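Side-chain contacts in ribosomal RNA small subunit methyltransferase D (PDB 2FPO), which methylates the N2 atom of guanine 966 of 16S rRNA in the assembled 30S particle, using S-adenosyl-L-methionine as methyl donor: residues Glu139-Leu144 against Ile156-Glu161; Leu68-Leu73 against Lys95-Leu100; Ser160-Gly165 against Glu178-Gln183; Leu59-Gly64 against Ser114-Lys119. One frame throughout, in Å; residues are numbered along the deposited sequence.

Contact 1 (Glu139-Leu144 against Ile156-Glu161); sequences ETINLL and IYVESE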
loop_
_atom_site.group_PDB
_atom_site.type_symbol
_atom_site.label_atom_id
_atom_site.label_comp_id
_atom_site.label_asym_id
_atom_site.label_seq_id
_atom_site.Cartn_x
_atom_site.Cartn_y
_atom_site.Cartn_z
ATOM N N GLU A 139 -4.004 -14.663 1.358
ATOM C CA GLU A 139 -3.034 -15.182 0.397
ATOM C C GLU A 139 -1.869 -14.218 0.218
ATOM O O GLU A 139 -0.708 -14.628 0.170
ATOM C CB GLU A 139 -3.695 -15.377 -0.974
ATOM C CG GLU A 139 -4.606 -16.614 -1.078
ATOM C CD GLU A 139 -6.016 -16.408 -0.486
ATOM O OE1 GLU A 139 -6.347 -15.295 -0.013
ATOM O OE2 GLU A 139 -6.802 -17.388 -0.493
ATOM N N THR A 140 -2.204 -12.939 0.112
ATOM C CA THR A 140 -1.217 -11.865 -0.077
ATOM C C THR A 140 -0.352 -11.760 1.164
ATOM O O THR A 140 0.866 -11.716 1.086
ATOM C CB THR A 140 -1.919 -10.494 -0.386
ATOM O OG1 THR A 140 -2.632 -10.606 -1.622
ATOM C CG2 THR A 140 -0.886 -9.366 -0.536
ATOM N N ILE A 141 -1.007 -11.718 2.316
ATOM C CA ILE A 141 -0.340 -11.715 3.615
ATOM C C ILE A 141 0.682 -12.865 3.776
ATOM O O ILE A 141 1.799 -12.649 4.244
ATOM C CB ILE A 141 -1.392 -11.751 4.735
ATOM C CG1 ILE A 141 -1.989 -10.340 4.907
ATOM C CG2 ILE A 141 -0.813 -12.371 6.072
ATOM C CD1 ILE A 141 -3.320 -10.312 5.705
ATOM N N ASN A 142 0.314 -14.068 3.347
ATOM C CA ASN A 142 1.244 -15.208 3.485
ATOM C C ASN A 142 2.394 -15.143 2.510
ATOM O O ASN A 142 3.508 -15.517 2.851
ATOM C CB ASN A 142 0.523 -16.535 3.332
ATOM C CG ASN A 142 -0.331 -16.876 4.534
ATOM O OD1 ASN A 142 -1.373 -17.510 4.394
ATOM N ND2 ASN A 142 0.117 -16.487 5.717
ATOM N N LEU A 143 2.124 -14.675 1.289
ATOM C CA LEU A 143 3.185 -14.505 0.293
ATOM C C LEU A 143 4.182 -13.449 0.726
ATOM O O LEU A 143 5.380 -13.656 0.582
ATOM C CB LEU A 143 2.611 -14.166 -1.083
ATOM C CG LEU A 143 1.865 -15.342 -1.748
ATOM C CD1 LEU A 143 0.864 -14.799 -2.742
ATOM C CD2 LEU A 143 2.791 -16.352 -2.406
ATOM N N LEU A 144 3.682 -12.325 1.267
ATOM C CA LEU A 144 4.556 -11.256 1.800
ATOM C C LEU A 144 5.517 -11.799 2.837
ATOM O O LEU A 144 6.729 -11.592 2.767
ATOM C CB LEU A 144 3.738 -10.063 2.377
ATOM C CG LEU A 144 2.985 -9.185 1.365
ATOM C CD1 LEU A 144 2.080 -8.188 2.132
ATOM C CD2 LEU A 144 4.025 -8.447 0.468
ATOM N N ILE A 156 2.582 -3.397 7.862
ATOM C CA ILE A 156 1.701 -3.815 6.772
ATOM C C ILE A 156 0.279 -3.266 7.028
ATOM O O ILE A 156 -0.361 -3.575 8.025
ATOM C CB ILE A 156 1.653 -5.352 6.611
ATOM C CG1 ILE A 156 3.060 -5.962 6.523
ATOM C CG2 ILE A 156 0.789 -5.760 5.400
ATOM C CD1 ILE A 156 3.652 -6.413 7.913
ATOM N N TYR A 157 -0.189 -2.438 6.123
ATOM C CA TYR A 157 -1.510 -1.838 6.241
ATOM C C TYR A 157 -2.478 -2.789 5.569
ATOM O O TYR A 157 -2.227 -3.237 4.446
ATOM C CB TYR A 157 -1.531 -0.442 5.586
ATOM C CG TYR A 157 -2.915 0.158 5.346
ATOM C CD1 TYR A 157 -3.677 0.670 6.403
ATOM C CD2 TYR A 157 -3.447 0.218 4.060
ATOM C CE1 TYR A 157 -4.952 1.226 6.176
ATOM C CE2 TYR A 157 -4.704 0.764 3.826
ATOM C CZ TYR A 157 -5.453 1.260 4.872
ATOM O OH TYR A 157 -6.690 1.807 4.604
ATOM N N VAL A 158 -3.554 -3.111 6.278
ATOM C CA VAL A 158 -4.563 -4.041 5.803
ATOM C C VAL A 158 -5.920 -3.381 5.988
ATOM O O VAL A 158 -6.254 -2.890 7.064
ATOM C CB VAL A 158 -4.519 -5.434 6.564
ATOM C CG1 VAL A 158 -5.652 -6.336 6.098
ATOM C CG2 VAL A 158 -3.197 -6.118 6.348
ATOM N N GLU A 159 -6.665 -3.307 4.892
ATOM C CA GLU A 159 -8.008 -2.791 4.897
ATOM C C GLU A 159 -9.000 -3.954 4.634
ATOM O O GLU A 159 -8.800 -4.777 3.719
ATOM C CB GLU A 159 -8.117 -1.710 3.825
ATOM C CG GLU A 159 -9.442 -1.063 3.738
ATOM C CD GLU A 159 -9.455 0.143 2.797
ATOM O OE1 GLU A 159 -8.494 0.955 2.826
ATOM O OE2 GLU A 159 -10.457 0.266 2.055
ATOM N N SER A 160 -10.059 -4.014 5.446
ATOM C CA SER A 160 -11.010 -5.115 5.381
ATOM C C SER A 160 -12.358 -4.767 6.006
ATOM O O SER A 160 -12.410 -4.063 6.996
ATOM C CB SER A 160 -10.415 -6.343 6.075
ATOM O OG SER A 160 -11.178 -7.498 5.786
ATOM N N GLU A 161 -13.441 -5.292 5.430
ATOM C CA GLU A 161 -14.777 -5.107 5.990
ATOM C C GLU A 161 -14.860 -5.760 7.363
ATOM O O GLU A 161 -14.418 -6.900 7.539
ATOM C CB GLU A 161 -15.844 -5.703 5.063
ATOM C CG GLU A 161 -16.100 -4.901 3.801
ATOM C CD GLU A 161 -14.876 -4.796 2.890
ATOM O OE1 GLU A 161 -14.247 -5.844 2.585
ATOM O OE2 GLU A 161 -14.553 -3.656 2.481
#
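Ile141 and Leu144, one helical turn apart, rest on Val158 and Ile156 of the neighbouring strand, Ile141 meeting Val158 and Leu144 meeting Ile156. The side chain of Ile141 leaves its CA alongside the strand rather than pointing at it, and CB lies too far back to touch. CG1 turns the chain toward the strand but stays 4.6 Å from Val158 CG2. CD1, carried on from there by an extended second torsion (chi2 164°), makes the contact, a loose one of 4.2 Å between Ile141 CD1 and Val158 CG2. The CG2 branch of Ile141 is directed away from the strand, and the residue also packs on Pro170. Helix 137-146 is the connection of a beta-alpha-beta crossover: it leads from strand 123-128 to the parallel strand 154-161 beside it, within the Rossmann-like sheet of this methyltransferase. Leu144, by contrast, sends its CB straight at the sheet, and its CD1 reaches the CG2 branch of Ile156 at 4.3 Å. Val126 and Val128 of strand 123-128 pack on Leu144 too, which places this leucine over both strands that the helix connects. Backbone hydrogen bonds from Tyr157 to Val126 and Val128 hold those two strands together beneath it.

Contact 2 (Leu68-Leu73 against Lys95-Leu100); sequences LGLEAL and KNLATL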
loop_
_atom_site.group_PDB
_atom_site.type_symbol
_atom_site.label_atom_id
_atom_site.label_comp_id
_atom_site.label_asym_id
_atom_site.label_seq_id
_atom_site.Cartn_x
_atom_site.Cartn_y
_atom_site.Cartn_z
ATOM N N LEU A 68 -2.355 5.631 -2.225
ATOM C CA LEU A 68 -1.444 5.268 -1.146
ATOM C C LEU A 68 0.027 5.438 -1.505
ATOM O O LEU A 68 0.772 6.088 -0.778
ATOM C CB LEU A 68 -1.730 3.859 -0.617
ATOM C CG LEU A 68 -3.124 3.630 -0.029
ATOM C CD1 LEU A 68 -3.241 2.219 0.535
ATOM C CD2 LEU A 68 -3.430 4.689 1.061
ATOM N N GLY A 69 0.448 4.846 -2.623
ATOM C CA GLY A 69 1.844 4.966 -3.063
ATOM C C GLY A 69 2.289 6.404 -3.315
ATOM O O GLY A 69 3.398 6.789 -2.956
ATOM N N LEU A 70 1.410 7.194 -3.926
ATOM C CA LEU A 70 1.680 8.600 -4.232
ATOM C C LEU A 70 1.785 9.508 -3.012
ATOM O O LEU A 70 2.654 10.381 -2.913
ATOM C CB LEU A 70 0.636 9.136 -5.218
ATOM C CG LEU A 70 0.773 8.526 -6.622
ATOM C CD1 LEU A 70 -0.383 8.969 -7.508
ATOM C CD2 LEU A 70 2.099 8.930 -7.228
ATOM N N GLU A 71 0.887 9.303 -2.075
ATOM C CA GLU A 71 0.977 9.973 -0.784
ATOM C C GLU A 71 2.288 9.570 -0.066
ATOM O O GLU A 71 2.950 10.423 0.533
ATOM C CB GLU A 71 -0.287 9.603 0.001
ATOM C CG GLU A 71 -0.564 10.350 1.249
ATOM C CD GLU A 71 -1.095 11.730 1.007
ATOM O OE1 GLU A 71 -2.035 11.918 0.181
ATOM O OE2 GLU A 71 -0.543 12.627 1.663
ATOM N N ALA A 72 2.680 8.283 -0.154
ATOM C CA ALA A 72 3.956 7.827 0.428
ATOM C C ALA A 72 5.149 8.548 -0.186
ATOM O O ALA A 72 5.980 9.081 0.538
ATOM C CB ALA A 72 4.120 6.257 0.359
ATOM N N LEU A 73 5.208 8.640 -1.515
ATOM C CA LEU A 73 6.278 9.356 -2.178
ATOM C C LEU A 73 6.315 10.842 -1.837
ATOM O O LEU A 73 7.389 11.438 -1.713
ATOM C CB LEU A 73 6.187 9.172 -3.699
ATOM C CG LEU A 73 6.477 7.729 -4.107
ATOM C CD1 LEU A 73 5.769 7.434 -5.451
ATOM C CD2 LEU A 73 7.997 7.382 -4.147
ATOM N N LYS A 95 1.930 7.710 -15.932
ATOM C CA LYS A 95 1.765 9.099 -16.355
ATOM C C LYS A 95 1.776 10.061 -15.173
ATOM O O LYS A 95 2.448 11.095 -15.233
ATOM C CB LYS A 95 0.480 9.268 -17.153
ATOM C CG LYS A 95 0.522 8.637 -18.551
ATOM C CD LYS A 95 -0.802 8.865 -19.224
ATOM C CE LYS A 95 -1.023 7.917 -20.385
ATOM N NZ LYS A 95 -2.416 8.077 -20.871
ATOM N N ASN A 96 1.054 9.719 -14.090
ATOM C CA ASN A 96 1.019 10.606 -12.927
ATOM C C ASN A 96 2.356 10.704 -12.252
ATOM O O ASN A 96 2.717 11.774 -11.798
ATOM C CB ASN A 96 -0.085 10.230 -11.933
ATOM C CG ASN A 96 -1.458 10.433 -12.510
ATOM O OD1 ASN A 96 -1.634 11.231 -13.426
ATOM N ND2 ASN A 96 -2.441 9.717 -11.987
ATOM N N LEU A 97 3.114 9.609 -12.212
ATOM C CA LEU A 97 4.482 9.683 -11.702
ATOM C C LEU A 97 5.384 10.595 -12.548
ATOM O O LEU A 97 6.276 11.274 -12.015
ATOM C CB LEU A 97 5.105 8.284 -11.605
ATOM C CG LEU A 97 4.536 7.349 -10.524
ATOM C CD1 LEU A 97 4.889 5.905 -10.857
ATOM C CD2 LEU A 97 5.001 7.716 -9.103
ATOM N N ALA A 98 5.171 10.589 -13.861
ATOM C CA ALA A 98 5.953 11.431 -14.767
ATOM C C ALA A 98 5.639 12.928 -14.540
ATOM O O ALA A 98 6.553 13.754 -14.459
ATOM C CB ALA A 98 5.729 10.996 -16.223
ATOM N N THR A 99 4.362 13.261 -14.385
ATOM C CA THR A 99 3.917 14.612 -13.993
ATOM C C THR A 99 4.607 15.154 -12.725
ATOM O O THR A 99 5.071 16.297 -12.689
ATOM C CB THR A 99 2.399 14.618 -13.760
ATOM O OG1 THR A 99 1.740 14.403 -15.012
ATOM C CG2 THR A 99 1.934 15.927 -13.156
ATOM N N LEU A 100 4.669 14.313 -11.701
ATOM C CA LEU A 100 5.243 14.644 -10.417
ATOM C C LEU A 100 6.763 14.577 -10.425
ATOM O O LEU A 100 7.400 14.974 -9.437
ATOM C CB LEU A 100 4.682 13.686 -9.349
ATOM C CG LEU A 100 3.175 13.723 -9.103
ATOM C CD1 LEU A 100 2.727 12.546 -8.179
ATOM C CD2 LEU A 100 2.749 15.109 -8.532
#
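Two successive helices covering one face of a Rossmann-like sheet, 67-74 and 87-99, meet here through four leucines: Leu70 and Leu73 from the first, Leu97 and Leu100 from the end region of the second. Leu70 contributes most. Its CB points at the other helix, and its CD2 methyl reaches both Leu97 and Leu100, lying 3.7 Å from Leu97 CD2 and 3.8 Å from Leu100 CD1. Leu97 starts out alongside the first helix and turns inward only at its tip, where CD2 serves two partners: besides Leu70 it meets Leu73 CD1, also at 3.7 Å. The side chains of Leu73 and Leu97 lie roughly perpendicular, whereas Leu70 runs obliquely to both of its partners. In the order of the chain, helix 67-74 links strand 57-60 to strand 79-83, and helix 87-99 links 79-83 to 105-108, so the leucines close the seam between two consecutive beta-alpha-beta crossovers. Ala105 and Val107 of the edge strand pack against Leu97, while Leu26 lies against Leu70 and Leu100, and Trp21 against Leu73 and Leu100. Beside this apolar patch the buried amide of Asn96 is satisfied at both ends, ND2 giving a hydrogen bond to the Pro27 carbonyl and OD1 accepting one from Gln92 NE2.

Contact 3 (Ser160-Gly165 against Glu178-Gln183); sequences SEVENG and EKVAGQ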
loop_
_atom_site.group_PDB
_atom_site.type_symbol
_atom_site.label_atom_id
_atom_site.label_comp_id
_atom_site.label_asym_id
_atom_site.label_seq_id
_atom_site.Cartn_x
_atom_site.Cartn_y
_atom_site.Cartn_z
ATOM N N SER A 160 -10.059 -4.014 5.446
ATOM C CA SER A 160 -11.010 -5.115 5.381
ATOM C C SER A 160 -12.358 -4.767 6.006
ATOM O O SER A 160 -12.410 -4.063 6.996
ATOM C CB SER A 160 -10.415 -6.343 6.075
ATOM O OG SER A 160 -11.178 -7.498 5.786
ATOM N N GLU A 161 -13.441 -5.292 5.430
ATOM C CA GLU A 161 -14.777 -5.107 5.990
ATOM C C GLU A 161 -14.860 -5.760 7.363
ATOM O O GLU A 161 -14.418 -6.900 7.539
ATOM C CB GLU A 161 -15.844 -5.703 5.063
ATOM C CG GLU A 161 -16.100 -4.901 3.801
ATOM C CD GLU A 161 -14.876 -4.796 2.890
ATOM O OE1 GLU A 161 -14.247 -5.844 2.585
ATOM O OE2 GLU A 161 -14.553 -3.656 2.481
ATOM N N VAL A 162 -15.406 -5.025 8.325
ATOM C CA VAL A 162 -15.598 -5.508 9.711
ATOM C C VAL A 162 -16.198 -6.918 9.756
ATOM O O VAL A 162 -15.683 -7.805 10.450
ATOM C CB VAL A 162 -16.499 -4.555 10.520
ATOM C CG1 VAL A 162 -16.987 -5.217 11.801
ATOM C CG2 VAL A 162 -15.745 -3.291 10.835
ATOM N N GLU A 163 -17.258 -7.103 8.972
ATOM C CA GLU A 163 -17.991 -8.361 8.849
ATOM C C GLU A 163 -17.094 -9.586 8.644
ATOM O O GLU A 163 -17.502 -10.717 8.954
ATOM C CB GLU A 163 -18.933 -8.253 7.655
ATOM C CG GLU A 163 -20.264 -8.930 7.831
ATOM C CD GLU A 163 -21.179 -8.692 6.641
ATOM O OE1 GLU A 163 -20.661 -8.276 5.579
ATOM O OE2 GLU A 163 -22.406 -8.927 6.777
ATOM N N ASN A 164 -15.882 -9.349 8.135
ATOM C CA ASN A 164 -14.935 -10.412 7.827
ATOM C C ASN A 164 -14.216 -10.936 9.053
ATOM O O ASN A 164 -13.675 -12.029 9.007
ATOM C CB ASN A 164 -13.881 -9.947 6.805
ATOM C CG ASN A 164 -14.457 -9.708 5.418
ATOM O OD1 ASN A 164 -13.949 -8.877 4.649
ATOM N ND2 ASN A 164 -15.504 -10.441 5.081
ATOM N N GLY A 165 -14.216 -10.161 10.136
ATOM C CA GLY A 165 -13.397 -10.453 11.309
ATOM C C GLY A 165 -11.926 -10.086 11.130
ATOM O O GLY A 165 -11.533 -9.467 10.122
ATOM N N GLU A 178 -5.331 0.208 14.823
ATOM C CA GLU A 178 -6.639 -0.144 14.267
ATOM C C GLU A 178 -7.659 1.003 14.350
ATOM O O GLU A 178 -7.767 1.655 15.364
ATOM C CB GLU A 178 -7.211 -1.392 14.948
ATOM C CG GLU A 178 -8.499 -1.890 14.269
ATOM C CD GLU A 178 -9.154 -3.048 14.991
ATOM O OE1 GLU A 178 -9.618 -2.849 16.126
ATOM O OE2 GLU A 178 -9.226 -4.156 14.414
ATOM N N LYS A 179 -8.395 1.229 13.273
ATOM C CA LYS A 179 -9.509 2.161 13.287
ATOM C C LYS A 179 -10.678 1.506 12.578
ATOM O O LYS A 179 -10.536 0.967 11.482
ATOM C CB LYS A 179 -9.161 3.461 12.564
ATOM C CG LYS A 179 -10.293 4.488 12.572
ATOM C CD LYS A 179 -9.928 5.743 11.798
ATOM C CE LYS A 179 -10.897 6.881 12.144
ATOM N NZ LYS A 179 -10.486 8.214 11.577
ATOM N N VAL A 180 -11.841 1.553 13.208
ATOM C CA VAL A 180 -13.064 1.115 12.558
ATOM C C VAL A 180 -13.922 2.333 12.238
ATOM O O VAL A 180 -14.212 3.143 13.111
ATOM C CB VAL A 180 -13.818 0.054 13.399
ATOM C CG1 VAL A 180 -15.111 -0.354 12.724
ATOM C CG2 VAL A 180 -12.925 -1.169 13.602
ATOM N N ALA A 181 -14.270 2.478 10.963
ATOM C CA ALA A 181 -15.161 3.542 10.514
ATOM C C ALA A 181 -16.105 2.993 9.459
ATOM O O ALA A 181 -15.682 2.497 8.409
ATOM C CB ALA A 181 -14.373 4.726 9.966
ATOM N N GLY A 182 -17.392 3.092 9.758
ATOM C CA GLY A 182 -18.427 2.525 8.910
ATOM C C GLY A 182 -18.400 1.009 8.950
ATOM O O GLY A 182 -18.367 0.380 10.014
ATOM N N GLN A 183 -18.409 0.433 7.764
ATOM C CA GLN A 183 -18.392 -1.006 7.605
ATOM C C GLN A 183 -16.952 -1.542 7.546
ATOM O O GLN A 183 -16.768 -2.725 7.302
ATOM C CB GLN A 183 -19.134 -1.364 6.307
ATOM C CG GLN A 183 -18.654 -0.535 5.088
ATOM C CD GLN A 183 -19.146 -1.049 3.730
ATOM O OE1 GLN A 183 -18.342 -1.289 2.821
ATOM N NE2 GLN A 183 -20.469 -1.193 3.582
HETATM O O HOH W 1 -18.673 -4.837 7.519
#
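Val162 meets the other segment twice, through its backbone N and through one methyl. The N-H of Val162 gives a hydrogen bond to the carbonyl O of Gln183, with 2.9 Å between Val162 N and Gln183 O; the bond is fairly straight at the hydrogen (157°), though the donor stands 30° from the carbonyl plane. The same oxygen is approached by others as well. Glu161 CA comes within 3.4 Å of Gln183 O in a CA-H...O contact, and a water donates a hydrogen bond to it while accepting one from Glu163 N. Two N-H groups in the stretch where strand 154-161 passes into a 3-10 turn are thus tied, one directly and one through water, to a single carbonyl. That carbonyl belongs to the tight connection of the hairpin formed by strands 173-181 and 184-191, where the backbone angles of Gly182 and Gln183 are consistent with a type II' turn. On strand 173-181, just before this turn, Val180 CG1 lies 3.5 Å from Val162 CG2, the two side chains set nearly square to each other. In Val162, chi1 of 165° puts CG1 anti to the backbone N and leaves CG2 beside that N, on the side of Val180. The 3-10 turn is itself shaped by backbone bonds from Asn164 N to Glu161 O and from Gly165 N to Val162 O.

Contact 4 (Leu59-Gly64 against Ser114-Lys119); sequences LDCFAG and SFLAQK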
loop_
_atom_site.group_PDB
_atom_site.type_symbol
_atom_site.label_atom_id
_atom_site.label_comp_id
_atom_site.label_asym_id
_atom_site.label_seq_id
_atom_site.Cartn_x
_atom_site.Cartn_y
_atom_site.Cartn_z
ATOM N N LEU A 59 5.868 -0.859 -0.658
ATOM C CA LEU A 59 5.304 -1.694 -1.706
ATOM C C LEU A 59 3.783 -1.585 -1.619
ATOM O O LEU A 59 3.196 -1.797 -0.560
ATOM C CB LEU A 59 5.815 -3.134 -1.522
ATOM C CG LEU A 59 5.118 -4.225 -2.347
ATOM C CD1 LEU A 59 5.572 -4.077 -3.827
ATOM C CD2 LEU A 59 5.455 -5.598 -1.733
ATOM N N ASP A 60 3.137 -1.239 -2.729
ATOM C CA ASP A 60 1.672 -1.202 -2.787
ATOM C C ASP A 60 1.191 -2.378 -3.657
ATOM O O ASP A 60 1.381 -2.362 -4.888
ATOM C CB ASP A 60 1.231 0.127 -3.385
ATOM C CG ASP A 60 -0.244 0.452 -3.125
ATOM O OD1 ASP A 60 -1.073 -0.450 -2.880
ATOM O OD2 ASP A 60 -0.573 1.639 -3.199
ATOM N N CYS A 61 0.568 -3.373 -3.010
ATOM C CA CYS A 61 0.179 -4.626 -3.686
ATOM C C CYS A 61 -0.962 -4.516 -4.687
ATOM O O CYS A 61 -1.067 -5.387 -5.567
ATOM C CB CYS A 61 -0.140 -5.728 -2.672
ATOM S SG CYS A 61 1.298 -6.154 -1.641
ATOM N N PHE A 62 -1.831 -3.513 -4.515
ATOM C CA PHE A 62 -3.011 -3.291 -5.380
ATOM C C PHE A 62 -3.108 -1.790 -5.439
ATOM O O PHE A 62 -3.946 -1.172 -4.736
ATOM C CB PHE A 62 -4.332 -3.881 -4.782
ATOM C CG PHE A 62 -4.213 -5.321 -4.365
ATOM C CD1 PHE A 62 -4.489 -6.344 -5.267
ATOM C CD2 PHE A 62 -3.781 -5.646 -3.075
ATOM C CE1 PHE A 62 -4.309 -7.714 -4.878
ATOM C CE2 PHE A 62 -3.604 -6.984 -2.664
ATOM C CZ PHE A 62 -3.889 -8.025 -3.562
ATOM N N ALA A 63 -2.231 -1.193 -6.236
ATOM C CA ALA A 63 -2.028 0.267 -6.166
ATOM C C ALA A 63 -3.209 1.087 -6.683
ATOM O O ALA A 63 -3.426 2.203 -6.213
ATOM C CB ALA A 63 -0.716 0.675 -6.851
ATOM N N GLY A 64 -3.971 0.535 -7.624
ATOM C CA GLY A 64 -5.187 1.205 -8.161
ATOM C C GLY A 64 -4.923 2.635 -8.634
ATOM O O GLY A 64 -4.094 2.883 -9.539
ATOM N N SER A 114 0.725 -13.626 -8.627
ATOM C CA SER A 114 1.857 -13.941 -9.484
ATOM C C SER A 114 3.087 -13.137 -9.095
ATOM O O SER A 114 4.211 -13.665 -9.065
ATOM C CB SER A 114 1.542 -13.605 -10.953
ATOM O OG SER A 114 0.564 -14.499 -11.430
ATOM N N PHE A 115 2.878 -11.853 -8.842
ATOM C CA PHE A 115 3.991 -10.979 -8.511
ATOM C C PHE A 115 4.757 -11.362 -7.232
ATOM O O PHE A 115 5.992 -11.355 -7.220
ATOM C CB PHE A 115 3.598 -9.500 -8.447
ATOM C CG PHE A 115 4.777 -8.626 -8.097
ATOM C CD1 PHE A 115 5.748 -8.352 -9.047
ATOM C CD2 PHE A 115 4.965 -8.176 -6.794
ATOM C CE1 PHE A 115 6.869 -7.592 -8.703
ATOM C CE2 PHE A 115 6.098 -7.431 -6.451
ATOM C CZ PHE A 115 7.032 -7.145 -7.417
ATOM N N LEU A 116 4.021 -11.664 -6.161
ATOM C CA LEU A 116 4.615 -11.954 -4.851
ATOM C C LEU A 116 5.131 -13.381 -4.721
ATOM O O LEU A 116 5.867 -13.692 -3.777
ATOM C CB LEU A 116 3.624 -11.620 -3.705
ATOM C CG LEU A 116 3.120 -10.161 -3.657
ATOM C CD1 LEU A 116 1.979 -10.038 -2.690
ATOM C CD2 LEU A 116 4.306 -9.201 -3.312
ATOM N N ALA A 117 4.744 -14.246 -5.657
ATOM C CA ALA A 117 5.204 -15.646 -5.678
ATOM C C ALA A 117 6.534 -15.757 -6.401
ATOM O O ALA A 117 6.647 -16.447 -7.442
ATOM C CB ALA A 117 4.160 -16.568 -6.303
ATOM N N GLN A 118 7.535 -15.099 -5.827
ATOM C CA GLN A 118 8.924 -15.166 -6.260
ATOM C C GLN A 118 9.805 -14.657 -5.088
ATOM O O GLN A 118 9.273 -14.099 -4.121
ATOM C CB GLN A 118 9.135 -14.273 -7.493
ATOM C CG GLN A 118 8.782 -12.784 -7.231
ATOM C CD GLN A 118 9.210 -11.850 -8.350
ATOM O OE1 GLN A 118 10.224 -12.085 -9.027
ATOM N NE2 GLN A 118 8.432 -10.772 -8.564
ATOM N N LYS A 119 11.122 -14.840 -5.170
ATOM C CA LYS A 119 12.026 -14.260 -4.179
ATOM C C LYS A 119 11.892 -12.740 -4.188
ATOM O O LYS A 119 12.201 -12.076 -5.200
ATOM C CB LYS A 119 13.488 -14.645 -4.439
ATOM C CG LYS A 119 14.431 -14.224 -3.301
ATOM C CD LYS A 119 15.789 -14.939 -3.358
ATOM C CE LYS A 119 16.942 -14.014 -3.817
ATOM N NZ LYS A 119 16.863 -13.599 -5.259
#
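A first torsion of 168° sets CG of Leu59 opposite its backbone N, and one of -58° lays CG of Leu116 beside its own; the two leucine side chains run antiparallel alongside one another. Their CD2 methyls make the contact, with 4.1 Å between Leu59 CD2 and Leu116 CD2. The other methyl of Leu116 reaches Cys61, two residues after Leu59: Leu116 CD1 lies 4.1 Å from Cys61 SG, so this one side chain spans the end of the strand. Leu59 in turn uses its second branch on the aromatic ring next door, CD1 coming obliquely to within 4.3 Å of Phe115 CE2. Strand 57-60 is central in the Rossmann-like sheet, and the glycine-bearing turn that follows it, with Gly64 at positive phi and hydrogen-bonded through its N to Glu84 OE1, is consistent with the AdoMet-binding loop of class I methyltransferases. Helix 112-116 packs on this strand and the start of its loop. Beyond Leu116 the side chain of Gln118 folds back, giving a hydrogen bond from NE2 to Phe115 O at 2.8 Å that lies in the carbonyl plane. Ala117 is the centre of an inverse gamma turn, with a weak bond from Gln118 N to Leu116 O. That carbonyl also accepts hydrogen bonds from Asn147 ND2 and Trp149 NE1.

The contacts follow the chain through one Rossmann-like domain. Contact 2 falls within the span bracketed by contact 4, while contacts 1 and 3 come later and share Ser160 and Glu161 on strand 154-161. Contacts 1 and 4 lie about 11 Å apart, centre to centre, and merge into one core where Thr140, Leu143 and Leu144 pack on Leu116. Contact 2 covers the other face of the sheet, about 22 Å from contact 1 centre to centre, although Leu68 still touches Tyr157. Contact 3, its centre about 27 Å from that of contact 2, joins the last parallel strand, 154-161, to the antiparallel hairpin 173-191. Contacts 4 and 2 pack the elements before and after the probable AdoMet-binding loop.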